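Local coordinates for protein putative LacI-family transcriptional regulator (Bacteroides fragilis, PDB 3GBV) that probably regulates transcription as a member of the LacI family, using a periplasmic-binding-protein-like domain of two lobes that presumably senses a small-molecule effector, at residues A[63-67]-A[68-72]; A[102-105]-A[106-109]; A[183-187]-A[188-192]; A[204-208]-A[209-213]. One frame throughout, in Å; residues are numbered along the deposited sequence.

Interaction 1: A[63-67]-A[68-72]; sequences QAVIE and EQPDG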
loop_
_atom_site.group_PDB
_atom_site.type_symbol
_atom_site.label_atom_id
_atom_site.label_comp_id
_atom_site.label_asym_id
_atom_site.label_seq_id
_atom_site.Cartn_x
_atom_site.Cartn_y
_atom_site.Cartn_z
ATOM N N GLN A 63 -12.185 1.134 35.176
ATOM C CA GLN A 63 -12.167 1.878 36.426
ATOM C C GLN A 63 -10.735 1.867 36.978
ATOM O O GLN A 63 -10.247 2.873 37.499
ATOM C CB GLN A 63 -13.113 1.223 37.435
ATOM C CG GLN A 63 -13.124 1.887 38.806
ATOM C CD GLN A 63 -13.788 3.252 38.789
ATOM O OE1 GLN A 63 -15.005 3.360 38.618
ATOM N NE2 GLN A 63 -12.990 4.305 38.962
ATOM N N ALA A 64 -10.069 0.722 36.863
ATOM C CA ALA A 64 -8.700 0.598 37.338
ATOM C C ALA A 64 -7.830 1.576 36.557
ATOM O O ALA A 64 -6.948 2.216 37.124
ATOM C CB ALA A 64 -8.195 -0.829 37.148
ATOM N N VAL A 65 -8.089 1.693 35.256
ATOM C CA VAL A 65 -7.330 2.611 34.409
ATOM C C VAL A 65 -7.560 4.045 34.855
ATOM O O VAL A 65 -6.616 4.816 35.017
ATOM C CB VAL A 65 -7.738 2.502 32.925
ATOM C CG1 VAL A 65 -7.013 3.568 32.107
ATOM C CG2 VAL A 65 -7.400 1.123 32.394
ATOM N N ILE A 66 -8.823 4.401 35.043
ATOM C CA ILE A 66 -9.168 5.744 35.482
ATOM C C ILE A 66 -8.519 6.020 36.838
ATOM O O ILE A 66 -8.019 7.116 37.090
ATOM C CB ILE A 66 -10.701 5.911 35.602
ATOM C CG1 ILE A 66 -11.328 5.888 34.209
ATOM C CG2 ILE A 66 -11.039 7.211 36.310
ATOM C CD1 ILE A 66 -12.837 5.875 34.212
ATOM N N GLU A 67 -8.514 5.011 37.702
ATOM C CA GLU A 67 -7.935 5.159 39.028
ATOM C C GLU A 67 -6.408 5.193 39.046
ATOM O O GLU A 67 -5.798 5.386 40.094
ATOM C CB GLU A 67 -8.478 4.068 39.955
ATOM C CG GLU A 67 -9.836 4.436 40.548
ATOM C CD GLU A 67 -10.536 3.265 41.207
ATOM O OE1 GLU A 67 -9.836 2.353 41.696
ATOM O OE2 GLU A 67 -11.786 3.265 41.246
ATOM N N GLU A 68 -5.792 5.013 37.882
ATOM C CA GLU A 68 -4.338 5.074 37.784
ATOM C C GLU A 68 -3.937 6.517 37.504
ATOM O O GLU A 68 -2.755 6.851 37.502
ATOM C CB GLU A 68 -3.830 4.155 36.671
ATOM C CG GLU A 68 -3.662 2.711 37.114
ATOM C CD GLU A 68 -3.683 1.721 35.961
ATOM O OE1 GLU A 68 -2.678 1.001 35.770
ATOM O OE2 GLU A 68 -4.709 1.652 35.247
ATOM N N GLN A 69 -4.934 7.369 37.272
ATOM C CA GLN A 69 -4.711 8.789 37.001
ATOM C C GLN A 69 -3.736 9.024 35.840
ATOM O O GLN A 69 -2.725 9.700 36.000
ATOM C CB GLN A 69 -4.158 9.476 38.256
ATOM C CG GLN A 69 -4.810 9.043 39.568
ATOM C CD GLN A 69 -4.082 9.593 40.788
ATOM O OE1 GLN A 69 -4.091 10.797 41.040
ATOM N NE2 GLN A 69 -3.440 8.709 41.543
ATOM N N PRO A 70 -4.033 8.477 34.651
ATOM C CA PRO A 70 -3.127 8.675 33.517
ATOM C C PRO A 70 -3.259 10.052 32.869
ATOM O O PRO A 70 -4.306 10.690 32.951
ATOM C CB PRO A 70 -3.532 7.556 32.571
ATOM C CG PRO A 70 -5.008 7.518 32.755
ATOM C CD PRO A 70 -5.156 7.603 34.270
ATOM N N ASP A 71 -2.181 10.492 32.225
ATOM C CA ASP A 71 -2.130 11.776 31.530
ATOM C C ASP A 71 -2.941 11.696 30.253
ATOM O O ASP A 71 -3.630 12.642 29.874
ATOM C CB ASP A 71 -0.691 12.116 31.161
ATOM C CG ASP A 71 0.178 12.290 32.368
ATOM O OD1 ASP A 71 0.032 13.334 33.039
ATOM O OD2 ASP A 71 0.986 11.376 32.651
ATOM N N GLY A 72 -2.827 10.557 29.582
ATOM C CA GLY A 72 -3.551 10.354 28.348
ATOM C C GLY A 72 -3.965 8.908 28.174
ATOM O O GLY A 72 -3.427 7.996 28.818
#

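Interaction 2: A[102-105]-A[106-109]; sequences SQIK and DAPP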
loop_
_atom_site.group_PDB
_atom_site.type_symbol
_atom_site.label_atom_id
_atom_site.label_comp_id
_atom_site.label_asym_id
_atom_site.label_seq_id
_atom_site.Cartn_x
_atom_site.Cartn_y
_atom_site.Cartn_z
ATOM N N SER A 102 -12.011 1.783 15.755
ATOM C CA SER A 102 -13.423 2.148 15.681
ATOM C C SER A 102 -13.678 3.502 16.328
ATOM O O SER A 102 -13.013 3.867 17.300
ATOM C CB SER A 102 -14.294 1.109 16.403
ATOM O OG SER A 102 -14.204 -0.175 15.815
ATOM N N GLN A 103 -14.648 4.238 15.789
ATOM C CA GLN A 103 -15.030 5.534 16.344
ATOM C C GLN A 103 -16.308 5.270 17.137
ATOM O O GLN A 103 -16.972 4.251 16.934
ATOM C CB GLN A 103 -15.352 6.554 15.240
ATOM C CG GLN A 103 -14.353 6.626 14.102
ATOM C CD GLN A 103 -14.722 7.673 13.061
ATOM O OE1 GLN A 103 -14.695 8.874 13.339
ATOM N NE2 GLN A 103 -15.074 7.223 11.854
ATOM N N ILE A 104 -16.632 6.180 18.050
ATOM C CA ILE A 104 -17.849 6.100 18.855
ATOM C C ILE A 104 -18.431 7.504 18.711
ATOM O O ILE A 104 -18.153 8.401 19.507
ATOM C CB ILE A 104 -17.550 5.780 20.353
ATOM C CG1 ILE A 104 -16.980 4.359 20.481
ATOM C CG2 ILE A 104 -18.827 5.910 21.182
ATOM C CD1 ILE A 104 -16.717 3.908 21.907
ATOM N N LYS A 105 -19.214 7.677 17.653
ATOM C CA LYS A 105 -19.834 8.945 17.302
ATOM C C LYS A 105 -20.430 9.791 18.422
ATOM O O LYS A 105 -20.192 10.998 18.471
ATOM C CB LYS A 105 -20.892 8.705 16.220
ATOM C CG LYS A 105 -20.299 8.283 14.877
ATOM C CD LYS A 105 -19.530 9.438 14.238
ATOM C CE LYS A 105 -18.722 8.979 13.045
ATOM N NZ LYS A 105 -19.567 8.207 12.105
ATOM N N ASP A 106 -21.196 9.178 19.317
ATOM C CA ASP A 106 -21.812 9.937 20.400
ATOM C C ASP A 106 -20.816 10.331 21.492
ATOM O O ASP A 106 -21.201 10.933 22.494
ATOM C CB ASP A 106 -22.964 9.144 21.019
ATOM C CG ASP A 106 -22.485 7.967 21.839
ATOM O OD1 ASP A 106 -21.714 7.138 21.305
ATOM O OD2 ASP A 106 -22.880 7.870 23.021
ATOM N N ALA A 107 -19.542 9.993 21.299
ATOM C CA ALA A 107 -18.506 10.332 22.275
ATOM C C ALA A 107 -17.176 10.661 21.595
ATOM O O ALA A 107 -16.196 9.925 21.744
ATOM C CB ALA A 107 -18.321 9.185 23.261
ATOM N N PRO A 108 -17.120 11.780 20.851
ATOM C CA PRO A 108 -15.903 12.197 20.150
ATOM C C PRO A 108 -14.653 12.258 21.026
ATOM O O PRO A 108 -14.686 12.758 22.157
ATOM C CB PRO A 108 -16.278 13.559 19.565
ATOM C CG PRO A 108 -17.322 14.063 20.496
ATOM C CD PRO A 108 -18.152 12.829 20.760
ATOM N N PRO A 109 -13.531 11.725 20.509
ATOM C CA PRO A 109 -12.245 11.699 21.207
ATOM C C PRO A 109 -11.415 12.910 20.812
ATOM O O PRO A 109 -11.895 13.804 20.112
ATOM C CB PRO A 109 -11.619 10.430 20.677
ATOM C CG PRO A 109 -11.985 10.536 19.210
ATOM C CD PRO A 109 -13.455 10.932 19.266
#

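Interaction 3: A[183-187]-A[188-192]; sequences LNIED and SRMLD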
loop_
_atom_site.group_PDB
_atom_site.type_symbol
_atom_site.label_atom_id
_atom_site.label_comp_id
_atom_site.label_asym_id
_atom_site.label_seq_id
_atom_site.Cartn_x
_atom_site.Cartn_y
_atom_site.Cartn_z
ATOM N N LEU A 183 -18.903 -20.707 21.930
ATOM C CA LEU A 183 -19.261 -21.958 21.296
ATOM C C LEU A 183 -19.867 -23.156 22.013
ATOM O O LEU A 183 -20.416 -23.109 23.122
ATOM C CB LEU A 183 -18.034 -22.498 20.565
ATOM C CG LEU A 183 -17.052 -21.568 19.875
ATOM C CD1 LEU A 183 -15.688 -21.646 20.561
ATOM C CD2 LEU A 183 -16.936 -21.996 18.428
ATOM N N ASN A 184 -19.675 -24.230 21.255
ATOM C CA ASN A 184 -20.025 -25.626 21.404
ATOM C C ASN A 184 -20.635 -26.021 20.056
ATOM O O ASN A 184 -21.133 -27.134 19.844
ATOM C CB ASN A 184 -20.904 -25.932 22.598
ATOM C CG ASN A 184 -20.291 -27.023 23.431
ATOM O OD1 ASN A 184 -19.224 -26.832 24.017
ATOM N ND2 ASN A 184 -20.913 -28.195 23.439
ATOM N N ILE A 185 -20.588 -25.043 19.153
ATOM C CA ILE A 185 -20.937 -25.232 17.749
ATOM C C ILE A 185 -19.537 -24.870 17.270
ATOM O O ILE A 185 -19.045 -23.772 17.548
ATOM C CB ILE A 185 -21.956 -24.213 17.166
ATOM C CG1 ILE A 185 -21.672 -22.808 17.674
ATOM C CG2 ILE A 185 -23.359 -24.644 17.485
ATOM C CD1 ILE A 185 -22.549 -21.774 17.027
ATOM N N GLU A 186 -18.862 -25.803 16.616
ATOM C CA GLU A 186 -17.510 -25.518 16.174
ATOM C C GLU A 186 -17.468 -24.891 14.806
ATOM O O GLU A 186 -18.273 -25.213 13.936
ATOM C CB GLU A 186 -16.645 -26.781 16.234
ATOM C CG GLU A 186 -16.328 -27.204 17.668
ATOM C CD GLU A 186 -15.610 -26.112 18.459
ATOM O OE1 GLU A 186 -15.835 -24.910 18.182
ATOM O OE2 GLU A 186 -14.828 -26.452 19.373
ATOM N N ASP A 187 -16.521 -23.975 14.637
ATOM C CA ASP A 187 -16.356 -23.256 13.389
ATOM C C ASP A 187 -16.398 -24.145 12.162
ATOM O O ASP A 187 -17.129 -23.862 11.215
ATOM C CB ASP A 187 -15.052 -22.453 13.414
ATOM C CG ASP A 187 -15.144 -21.238 14.311
ATOM O OD1 ASP A 187 -14.136 -20.518 14.455
ATOM O OD2 ASP A 187 -16.232 -21.005 14.873
ATOM N N SER A 188 -15.630 -25.226 12.176
ATOM C CA SER A 188 -15.607 -26.121 11.028
ATOM C C SER A 188 -16.964 -26.769 10.748
ATOM O O SER A 188 -17.303 -27.038 9.592
ATOM C CB SER A 188 -14.532 -27.197 11.212
ATOM O OG SER A 188 -14.805 -28.013 12.334
ATOM N N ARG A 189 -17.750 -27.019 11.792
ATOM C CA ARG A 189 -19.061 -27.631 11.582
ATOM C C ARG A 189 -20.006 -26.617 10.924
ATOM O O ARG A 189 -20.827 -26.980 10.083
ATOM C CB ARG A 189 -19.642 -28.146 12.904
ATOM C CG ARG A 189 -20.669 -29.265 12.713
ATOM C CD ARG A 189 -21.013 -29.961 14.028
ATOM N NE ARG A 189 -21.843 -29.129 14.896
ATOM C CZ ARG A 189 -22.125 -29.414 16.166
ATOM N NH1 ARG A 189 -21.637 -30.516 16.726
ATOM N NH2 ARG A 189 -22.897 -28.597 16.874
HETATM N N MSE A 190 -19.888 -25.346 11.299
HETATM C CA MSE A 190 -20.716 -24.305 10.681
HETATM C C MSE A 190 -20.398 -24.276 9.183
HETATM O O MSE A 190 -21.298 -24.210 8.348
HETATM C CB MSE A 190 -20.392 -22.923 11.263
HETATM C CG MSE A 190 -20.717 -22.726 12.751
HETATM SE SE MSE A 190 -22.661 -22.446 13.074
HETATM C CE MSE A 190 -23.149 -21.224 11.599
ATOM N N LEU A 191 -19.108 -24.314 8.855
ATOM C CA LEU A 191 -18.678 -24.280 7.461
ATOM C C LEU A 191 -19.185 -25.483 6.664
ATOM O O LEU A 191 -19.670 -25.321 5.546
ATOM C CB LEU A 191 -17.148 -24.197 7.358
ATOM C CG LEU A 191 -16.398 -22.859 7.509
ATOM C CD1 LEU A 191 -17.069 -21.792 6.657
ATOM C CD2 LEU A 191 -16.361 -22.425 8.945
ATOM N N ASP A 192 -19.082 -26.684 7.231
ATOM C CA ASP A 192 -19.557 -27.880 6.530
ATOM C C ASP A 192 -21.017 -27.732 6.122
ATOM O O ASP A 192 -21.374 -27.982 4.972
ATOM C CB ASP A 192 -19.408 -29.140 7.391
ATOM C CG ASP A 192 -17.959 -29.537 7.606
ATOM O OD1 ASP A 192 -17.154 -29.391 6.663
ATOM O OD2 ASP A 192 -17.629 -30.010 8.715
#

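Interaction 4: A[204-208]-A[209-213]; sequences GITFN and SKVYI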
loop_
_atom_site.group_PDB
_atom_site.type_symbol
_atom_site.label_atom_id
_atom_site.label_comp_id
_atom_site.label_asym_id
_atom_site.label_seq_id
_atom_site.Cartn_x
_atom_site.Cartn_y
_atom_site.Cartn_z
ATOM N N GLY A 204 -16.107 -15.290 -1.236
ATOM C CA GLY A 204 -16.539 -14.774 0.053
ATOM C C GLY A 204 -15.652 -13.680 0.611
ATOM O O GLY A 204 -14.606 -13.372 0.047
ATOM N N ILE A 205 -16.067 -13.108 1.738
ATOM C CA ILE A 205 -15.328 -12.026 2.369
ATOM C C ILE A 205 -15.667 -11.931 3.852
ATOM O O ILE A 205 -16.767 -12.293 4.264
ATOM C CB ILE A 205 -15.674 -10.666 1.688
ATOM C CG1 ILE A 205 -14.904 -9.519 2.343
ATOM C CG2 ILE A 205 -17.182 -10.391 1.794
ATOM C CD1 ILE A 205 -15.052 -8.204 1.596
ATOM N N THR A 206 -14.705 -11.467 4.648
ATOM C CA THR A 206 -14.901 -11.259 6.075
ATOM C C THR A 206 -14.356 -9.865 6.416
ATOM O O THR A 206 -13.422 -9.384 5.768
ATOM C CB THR A 206 -14.159 -12.310 6.933
ATOM O OG1 THR A 206 -14.561 -12.156 8.302
ATOM C CG2 THR A 206 -12.652 -12.126 6.850
ATOM N N PHE A 207 -14.926 -9.219 7.426
ATOM C CA PHE A 207 -14.474 -7.882 7.804
ATOM C C PHE A 207 -13.715 -7.858 9.111
ATOM O O PHE A 207 -13.273 -6.802 9.552
ATOM C CB PHE A 207 -15.661 -6.917 7.855
ATOM C CG PHE A 207 -16.347 -6.766 6.543
ATOM C CD1 PHE A 207 -15.706 -6.139 5.480
ATOM C CD2 PHE A 207 -17.609 -7.313 6.340
ATOM C CE1 PHE A 207 -16.313 -6.067 4.227
ATOM C CE2 PHE A 207 -18.224 -7.248 5.096
ATOM C CZ PHE A 207 -17.578 -6.624 4.033
ATOM N N ASN A 208 -13.581 -9.015 9.748
ATOM C CA ASN A 208 -12.812 -9.069 10.978
ATOM C C ASN A 208 -11.428 -9.456 10.483
ATOM O O ASN A 208 -11.239 -9.597 9.278
ATOM C CB ASN A 208 -13.395 -10.088 11.973
ATOM C CG ASN A 208 -13.555 -11.481 11.387
ATOM O OD1 ASN A 208 -12.579 -12.128 10.998
ATOM N ND2 ASN A 208 -14.796 -11.957 11.339
ATOM N N SER A 209 -10.459 -9.625 11.374
ATOM C CA SER A 209 -9.111 -9.946 10.915
ATOM C C SER A 209 -8.698 -11.409 11.026
ATOM O O SER A 209 -7.514 -11.726 10.909
ATOM C CB SER A 209 -8.100 -9.077 11.663
ATOM O OG SER A 209 -8.244 -9.219 13.063
ATOM N N LYS A 210 -9.670 -12.290 11.236
ATOM C CA LYS A 210 -9.412 -13.719 11.397
ATOM C C LYS A 210 -9.854 -14.511 10.166
ATOM O O LYS A 210 -10.464 -15.574 10.300
ATOM C CB LYS A 210 -10.176 -14.248 12.616
ATOM C CG LYS A 210 -10.165 -13.328 13.829
ATOM C CD LYS A 210 -8.857 -13.402 14.598
ATOM C CE LYS A 210 -8.875 -14.535 15.619
ATOM N NZ LYS A 210 -9.885 -14.305 16.700
ATOM N N VAL A 211 -9.553 -14.003 8.976
ATOM C CA VAL A 211 -9.941 -14.680 7.749
ATOM C C VAL A 211 -9.266 -16.053 7.636
ATOM O O VAL A 211 -9.748 -16.930 6.925
ATOM C CB VAL A 211 -9.583 -13.823 6.497
ATOM C CG1 VAL A 211 -8.076 -13.736 6.331
ATOM C CG2 VAL A 211 -10.225 -14.412 5.254
ATOM N N TYR A 212 -8.159 -16.236 8.349
ATOM C CA TYR A 212 -7.428 -17.496 8.320
ATOM C C TYR A 212 -8.285 -18.676 8.784
ATOM O O TYR A 212 -8.018 -19.825 8.420
ATOM C CB TYR A 212 -6.163 -17.398 9.188
ATOM C CG TYR A 212 -6.425 -17.226 10.669
ATOM C CD1 TYR A 212 -6.810 -18.310 11.458
ATOM C CD2 TYR A 212 -6.296 -15.981 11.282
ATOM C CE1 TYR A 212 -7.059 -18.163 12.816
ATOM C CE2 TYR A 212 -6.547 -15.822 12.651
ATOM C CZ TYR A 212 -6.929 -16.922 13.407
ATOM O OH TYR A 212 -7.178 -16.790 14.752
ATOM N N ILE A 213 -9.302 -18.393 9.595
ATOM C CA ILE A 213 -10.190 -19.444 10.091
ATOM C C ILE A 213 -10.869 -20.103 8.892
ATOM O O ILE A 213 -10.992 -21.323 8.820
ATOM C CB ILE A 213 -11.280 -18.867 11.037
ATOM C CG1 ILE A 213 -10.639 -18.366 12.326
ATOM C CG2 ILE A 213 -12.317 -19.928 11.363
ATOM C CD1 ILE A 213 -11.575 -17.555 13.187
HETATM O O HOH W 1 -12.959 -14.708 10.210
#

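Interaction 1: A[63-67]-A[68-72]
Glu68 folds its side chain back over the last turn of helix 55-66 and brings OE2 close to Val65 and Ala64. Its CG lies beside its own backbone N, anti to the carbonyl carbon (chi1 -84°), and the chain is extended beyond that point, which carries the carboxylate back to Ala64 and Val65. Glu68 OE2 stops 2.9 Å from Val65 CA and 3.0 Å from Ala64 O. The second of these pairs two acceptors and is no bond, so the packing here is tight and probably strained; OE1 of the same carboxylate has a weak hydrogen bond to Asn46. Glu68 CG lies 3.3 Å from Ala64 O, so the side chain rests on the helix end. Val65 meets Glu68 OE2 through CB, at 3.9 Å, while its side chain as a whole turns inward to Ala12 of strand 9-16. This is the exit of the helix in a beta-alpha-beta crossover, where helix 55-66 gives way to strand 72-75 of the parallel sheet. A type I turn from Ile66 to Gln69 is closed by Gln69 N to Ile66 O (3.1 Å); one residue earlier, Glu68 N donates to Val65 O (3.0 Å). Gln69 then breaks the helical path with a positive phi of 54°. Beyond the turn, Pro70 places CD 3.2 Å from Val65 O, and its CG comes within 4.5 Å of Val65 CG1, both residues also touching Ala12.

Interaction 2: A[102-105]-A[106-109]
Ile104 to Ala107 form a type I beta turn, closed by a hydrogen bond from Ala107 N to Ile104 O (2.8 Å, N-H...O angle 152°). This turn reverses the loop that joins strand 97-100 to strand 111-114, neighbours in the parallel sheet of one lobe of the periplasmic-binding-protein fold. The side chains of Ile104 and Asp106 run side by side and point the same way. Asp106 carries CG between its backbone N and carbonyl carbon (chi1 72°), which turns the carboxylate back along Ile104, and OD1 comes 3.1 Å from the methyl carbon CG2 of Ile104, a close approach for an apolar group and an oxygen. That same CG2 lies 3.9 Å from Ala107 CB, so one methyl of Ile104 meets both Asp106 and Ala107, the last two residues of the turn. The other branch of Ile104 leads away from the turn; as a whole the side chain packs on Pro77, Pro80, Thr83 and Tyr99. Tyr97 OH and Tyr99 OH both hydrogen-bond Ala107 O, fixing the exit of the turn against strand 97-100. Past the turn, Pro108 sets its ring carbon CD 3.6 Å from Lys105 O.

Interaction 3: A[183-187]-A[188-192]
This is a helix-start contact: the loop after strand 173-180 runs into helix 187-197, with Glu186 at the N-cap position. Ile185, the residue before the cap, meets Met190, the fourth residue of the helix, in the arrangement known as a hydrophobic staple; CD1 of Ile185 lies 4.0 Å from the selenium of Met190, which is modelled as selenomethionine. Met190 is bent at chi2 and chi3; its CG lies 3.7 Å from Glu186 O and its end leads away from the loop, yet the selenium still reaches Ile185 CD1. Both apolar residues also rest on strand 173-180, Ile185 on His180 and Met190 on Leu179. Backbone bonds mark the same first turn of the helix. Glu186 O receives Met190 N at 3.1 Å (N-H...O angle 156°), and a weaker second bond from Arg189 N at 2.9 Å. The Asp187 carboxylate is engaged through OD1 in a salt bridge with Lys143. Arg189 places CG anti to its backbone N (chi1 -156°), sending the chain back along the loop, where it meets Ile185 at about a right angle. Its guanidinium nitrogen NH2 ends 4.0 Å from the methyl carbon CG2 of Ile185.

Interaction 4: A[204-208]-A[209-213]
An Asx turn shapes the loop between strand 203-206 and helix 212-220, the first connection of a beta-alpha-beta unit in the second lobe. Its defining bond runs from Lys210 N to Asn208 OD1 (2.9 Å, N-H...O angle 154°); the donor lies in the plane of the side-chain carbonyl, on a lone pair. Asn208 holds CG between its own backbone N and carbonyl carbon (chi1 54°), and this torsion swings the amide forward over the residues that follow. A water molecule gives Asn208 OD1 a second hydrogen bond at 2.7 Å and also donates, weakly, to Lys210 O at 2.6 Å. One oxygen thus takes both a backbone N-H and a water bridge, which should restrict rotation of the amide. Lys210 further packs its CB 3.6 Å from Asn208 OD1, while its distant amine has a long, weak ion pair with Glu22. Next to this polar turn, Thr206 and Val211 bring the chain before and after the loop together. Thr206 turns its methyl across, CG2 meeting Val211 CB at 3.5 Å and Val211 CG2 at 3.7 Å, whereas its hydroxyl OG1 is hydrogen-bonded to Phe141 O. A 1,2-ethanediol molecule, probably from the crystallisation liquor, lies about 4 Å from the Ser209 side chain and may mark a pocket. Asn237 of helix 235-243 bonds Ser209 O and, weakly, Tyr212 N, Val211 rests on Leu228 of strand 227-231, and Asn208 touches Gln154 of helix 152-168.

From the N terminus the four contacts follow in series; none nests in or crosses another. Interaction 1 ends helix 55-66 and leads into strand 72-75, and interaction 2 turns the loop between strands 97-100 and 111-114. Both serve the parallel sheet of one lobe, their centres about 19 Å apart. The chain then passes to the mixed sheet of the other lobe, where interaction 3 starts helix 187-197 after strand 173-180 and interaction 4 joins strand 203-206 to helix 212-220. These last two touch: Asp187 OD1 packs 3.6 Å from Ile213 CG2, linking adjacent helix starts. Interactions 2 and 4, in different lobes, come within about 9 Å at their nearest atoms without touching.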